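Local structure of glutamic acid/alanine-rich protein (2Y44) at residues 32-35 and 36-40; 166-169 and 170-174. The protein probably serves as a coat protein on the cell surface of the parasite Trypanosoma congolense, its elongated, largely helical ectodomain standing on the membrane. All coordinates share one frame; numbering follows the deposited sequence.

Interaction 1: residues 32-35 and 36-40; sequences SARE and ASEAK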
loop_
_atom_site.group_PDB
_atom_site.type_symbol
_atom_site.label_atom_id
_atom_site.label_comp_id
_atom_site.label_asym_id
_atom_site.label_seq_id
_atom_site.Cartn_x
_atom_site.Cartn_y
_atom_site.Cartn_z
ATOM N N SER A 32 0.862 -1.997 13.674
ATOM C CA SER A 32 0.965 -0.702 14.351
ATOM C C SER A 32 -0.151 -0.490 15.358
ATOM O O SER A 32 0.098 0.014 16.461
ATOM C CB SER A 32 0.983 0.480 13.365
ATOM O OG SER A 32 2.177 0.489 12.610
ATOM N N ALA A 33 -1.394 -0.778 14.963
ATOM C CA ALA A 33 -2.544 -0.540 15.899
ATOM C C ALA A 33 -2.496 -1.486 17.096
ATOM O O ALA A 33 -2.821 -1.084 18.220
ATOM C CB ALA A 33 -3.884 -0.701 15.179
ATOM N N ARG A 34 -1.980 -2.692 16.862
ATOM C CA ARG A 34 -1.786 -3.655 17.943
ATOM C C ARG A 34 -0.770 -3.118 18.933
ATOM O O ARG A 34 -1.001 -3.159 20.127
ATOM C CB ARG A 34 -1.363 -5.046 17.410
ATOM C CG ARG A 34 -0.860 -6.003 18.505
ATOM C CD ARG A 34 -0.024 -7.133 17.890
ATOM N NE ARG A 34 1.325 -6.661 17.574
ATOM C CZ ARG A 34 2.046 -7.054 16.529
ATOM N NH1 ARG A 34 1.584 -7.978 15.692
ATOM N NH2 ARG A 34 3.257 -6.541 16.344
ATOM N N GLU A 35 0.358 -2.628 18.436
ATOM C CA GLU A 35 1.362 -2.081 19.313
ATOM C C GLU A 35 0.841 -0.855 20.043
ATOM O O GLU A 35 1.163 -0.622 21.225
ATOM C CB GLU A 35 2.619 -1.744 18.547
ATOM C CG GLU A 35 3.294 -2.995 17.965
ATOM C CD GLU A 35 4.571 -2.655 17.239
ATOM O OE1 GLU A 35 5.437 -2.025 17.867
ATOM O OE2 GLU A 35 4.692 -2.987 16.039
ATOM N N ALA A 36 0.066 -0.030 19.336
ATOM C CA ALA A 36 -0.444 1.165 19.978
ATOM C C ALA A 36 -1.394 0.800 21.122
ATOM O O ALA A 36 -1.433 1.449 22.177
ATOM C CB ALA A 36 -1.165 2.037 18.967
ATOM N N SER A 37 -2.211 -0.207 20.872
ATOM C CA SER A 37 -3.149 -0.668 21.866
ATOM C C SER A 37 -2.441 -1.273 23.074
ATOM O O SER A 37 -2.913 -1.116 24.207
ATOM C CB SER A 37 -4.124 -1.686 21.256
ATOM O OG SER A 37 -4.953 -1.023 20.329
ATOM N N GLU A 38 -1.341 -1.973 22.814
ATOM C CA GLU A 38 -0.534 -2.519 23.923
ATOM C C GLU A 38 0.066 -1.401 24.769
ATOM O O GLU A 38 0.080 -1.494 26.018
ATOM C CB GLU A 38 0.549 -3.444 23.398
ATOM C CG GLU A 38 -0.017 -4.767 22.892
ATOM C CD GLU A 38 0.973 -5.516 22.009
ATOM O OE1 GLU A 38 2.092 -5.008 21.784
ATOM O OE2 GLU A 38 0.605 -6.589 21.495
ATOM N N ALA A 39 0.467 -0.312 24.120
ATOM C CA ALA A 39 1.006 0.844 24.869
ATOM C C ALA A 39 -0.114 1.482 25.682
ATOM O O ALA A 39 0.112 1.934 26.818
ATOM C CB ALA A 39 1.688 1.879 23.925
ATOM N N LYS A 40 -1.295 1.619 25.074
ATOM C CA LYS A 40 -2.465 2.082 25.821
ATOM C C LYS A 40 -2.696 1.242 27.070
ATOM O O LYS A 40 -2.889 1.781 28.140
ATOM C CB LYS A 40 -3.732 2.001 24.961
ATOM C CG LYS A 40 -4.928 2.335 25.759
ATOM C CD LYS A 40 -6.201 2.216 24.964
ATOM C CE LYS A 40 -7.408 2.523 25.845
ATOM N NZ LYS A 40 -8.727 2.282 25.111
HETATM O O HOH W 1 2.839 -6.349 19.529
#

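Interaction 2: residues 166-169 and 170-174; sequences LEDD and VRTAG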
loop_
_atom_site.group_PDB
_atom_site.type_symbol
_atom_site.label_atom_id
_atom_site.label_comp_id
_atom_site.label_asym_id
_atom_site.label_seq_id
_atom_site.Cartn_x
_atom_site.Cartn_y
_atom_site.Cartn_z
ATOM N N LEU A 166 -2.569 3.951 0.536
ATOM C CA LEU A 166 -2.155 2.883 1.467
ATOM C C LEU A 166 -0.818 3.241 2.105
ATOM O O LEU A 166 -0.588 2.976 3.290
ATOM C CB LEU A 166 -1.995 1.553 0.715
ATOM C CG LEU A 166 -3.330 0.893 0.434
ATOM C CD1 LEU A 166 -3.177 -0.137 -0.696
ATOM C CD2 LEU A 166 -3.876 0.255 1.751
ATOM N N GLU A 167 0.044 3.916 1.342
ATOM C CA GLU A 167 1.344 4.366 1.877
ATOM C C GLU A 167 1.109 5.407 2.956
ATOM O O GLU A 167 1.766 5.374 3.991
ATOM C CB GLU A 167 2.256 4.927 0.770
ATOM C CG GLU A 167 2.853 3.840 -0.124
ATOM C CD GLU A 167 3.308 4.375 -1.479
ATOM O OE1 GLU A 167 3.134 5.588 -1.748
ATOM O OE2 GLU A 167 3.830 3.560 -2.272
ATOM N N ASP A 168 0.126 6.280 2.748
ATOM C CA ASP A 168 -0.213 7.276 3.785
ATOM C C ASP A 168 -0.810 6.564 4.985
ATOM O O ASP A 168 -0.496 6.868 6.130
ATOM C CB ASP A 168 -1.204 8.313 3.289
ATOM C CG ASP A 168 -1.385 9.465 4.277
ATOM O OD1 ASP A 168 -0.377 10.123 4.630
ATOM O OD2 ASP A 168 -2.518 9.671 4.750
ATOM N N ASP A 169 -1.657 5.577 4.730
ATOM C CA ASP A 169 -2.193 4.794 5.842
ATOM C C ASP A 169 -1.075 4.191 6.721
ATOM O O ASP A 169 -1.120 4.314 7.964
ATOM C CB ASP A 169 -3.034 3.648 5.300
ATOM C CG ASP A 169 -4.298 4.092 4.661
ATOM O OD1 ASP A 169 -4.773 5.219 4.930
ATOM O OD2 ASP A 169 -4.847 3.239 3.959
ATOM N N VAL A 170 -0.081 3.556 6.090
ATOM C CA VAL A 170 1.069 2.995 6.795
ATOM C C VAL A 170 1.773 4.053 7.668
ATOM O O VAL A 170 1.898 3.863 8.885
ATOM C CB VAL A 170 2.061 2.274 5.833
ATOM C CG1 VAL A 170 3.363 1.903 6.536
ATOM C CG2 VAL A 170 1.367 0.999 5.237
ATOM N N ARG A 171 2.069 5.211 7.074
ATOM C CA ARG A 171 2.683 6.293 7.830
ATOM C C ARG A 171 1.815 6.743 9.025
ATOM O O ARG A 171 2.338 6.988 10.141
ATOM C CB ARG A 171 2.995 7.492 6.909
ATOM C CG ARG A 171 4.152 7.204 5.932
ATOM C CD ARG A 171 4.594 8.482 5.188
ATOM N NE ARG A 171 3.489 9.197 4.567
ATOM C CZ ARG A 171 3.061 9.021 3.317
ATOM N NH1 ARG A 171 3.661 8.152 2.498
ATOM N NH2 ARG A 171 2.044 9.762 2.876
ATOM N N THR A 172 0.541 7.001 8.749
ATOM C CA THR A 172 -0.394 7.513 9.754
ATOM C C THR A 172 -0.534 6.559 10.950
ATOM O O THR A 172 -0.445 6.988 12.113
ATOM C CB THR A 172 -1.752 7.764 9.095
ATOM O OG1 THR A 172 -1.575 8.763 8.079
ATOM C CG2 THR A 172 -2.793 8.234 10.092
ATOM N N ALA A 173 -0.589 5.269 10.661
ATOM C CA ALA A 173 -0.678 4.293 11.732
ATOM C C ALA A 173 0.653 4.131 12.478
ATOM O O ALA A 173 0.662 3.892 13.702
ATOM C CB ALA A 173 -1.229 2.949 11.194
ATOM N N GLY A 174 1.771 4.330 11.767
ATOM C CA GLY A 174 3.102 4.240 12.379
ATOM C C GLY A 174 3.295 5.426 13.307
ATOM O O GLY A 174 3.833 5.278 14.410
HETATM O O HOH W 2 3.328 8.085 -0.601
#

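Interaction 1: residues 32-35 and 36-40
The carbonyl oxygen of Ala33 takes the backbone N-H of Ser37, N to O 2.9 Å, and the hydroxyl of the same serine comes close, OG lying 3.0 Å from Ala33 O. With OG anti to its own carbonyl carbon (chi1 -68°), Ser37 leans back over the preceding turn; the same hydroxyl makes a weak hydrogen bond to Glu75 of helix 57-107. On the outer face Arg34 and Glu38 run side by side, pointing the same way, their guanidinium and carboxylate planes 19° apart. Contact is made mainly by the arginine's methylenes, CG of Arg34 standing 3.4 Å from OE2 of Glu38. The charges are further apart: the salt bridge from Arg34 NE to Glu38 OE2 is long, 4.0 Å. A water donates to Glu38 OE1 at 2.7 Å and accepts weakly from Arg34 NE, while Glu35 OE2 adds another long bridge to Arg34 NH2. Small Ala36 and Ala39 let helix 149-183 come close, Ala36 touching its Ala180 and Ala39 its Glu181, and Ala33 meets Ala74 and Val78 of helix 57-107. Charged i to i+4 pairs outside and alanines inside are characteristic of a helix in an alpha-helical bundle, here in a predicted coiled-coil region.

Interaction 2: residues 166-169 and 170-174
Asp168 and Arg171 form an i to i+3 salt bridge on the outer face of helix 149-183, one of the long helices of the bundle. Arg171 NH2 reaches Asp168 OD1 at 3.0 Å, but the hydrogen bond is weak, with an N-H...O angle of only 125° and the two flat groups turned well out of parallel. The arginine bends at chi3 (-51°), which folds its guanidinium back over the helix so that one face lies above Asp168 CA and Glu167 O. At the edge of that group, in its plane, a water accepts from Arg171 NH1 at 3.1 Å and donates to Glu167 OE1 at 2.8 Å, joining opposite charges that do not touch; the same OE1 is also bonded to Ser131. Apolar Leu166 and Val170 suit the inward side, packing on Ala25 of helix 18-53, while Asp169, buried, has its OD2 satisfied by His84 of helix 57-107. Thr172 suits its exposed position because its hydroxyl can bond to its own helix. Asp168 O thus accepts twice: Thr172 N approaches at 2.8 Å, nearly in line with the carbonyl bond, and Thr172 OG1 donates at 2.9 Å from 46° out of the carbonyl plane.

Interaction 1 comes first along the chain, on helix 18-53, and interaction 2 follows much later on helix 149-183; their centres are about 15 Å apart. The two helices pack against each other, and the sites meet directly where Ser32 CB lies 3.4 Å from Ala173 O; Ser32 OG packs near CA of Gly174 and is hydrogen-bonded to Lys177 of the same helix 149-183. Helix 57-107 touches both, through Ala74 and Val78 at residues 32-40 and through Ala81 and His84 at residues 166-174. Interaction 2 lies nearer the centre of the chain, interaction 1 further out along the bundle. Both sites lie where the same three helices run side by side in the elongated ectodomain.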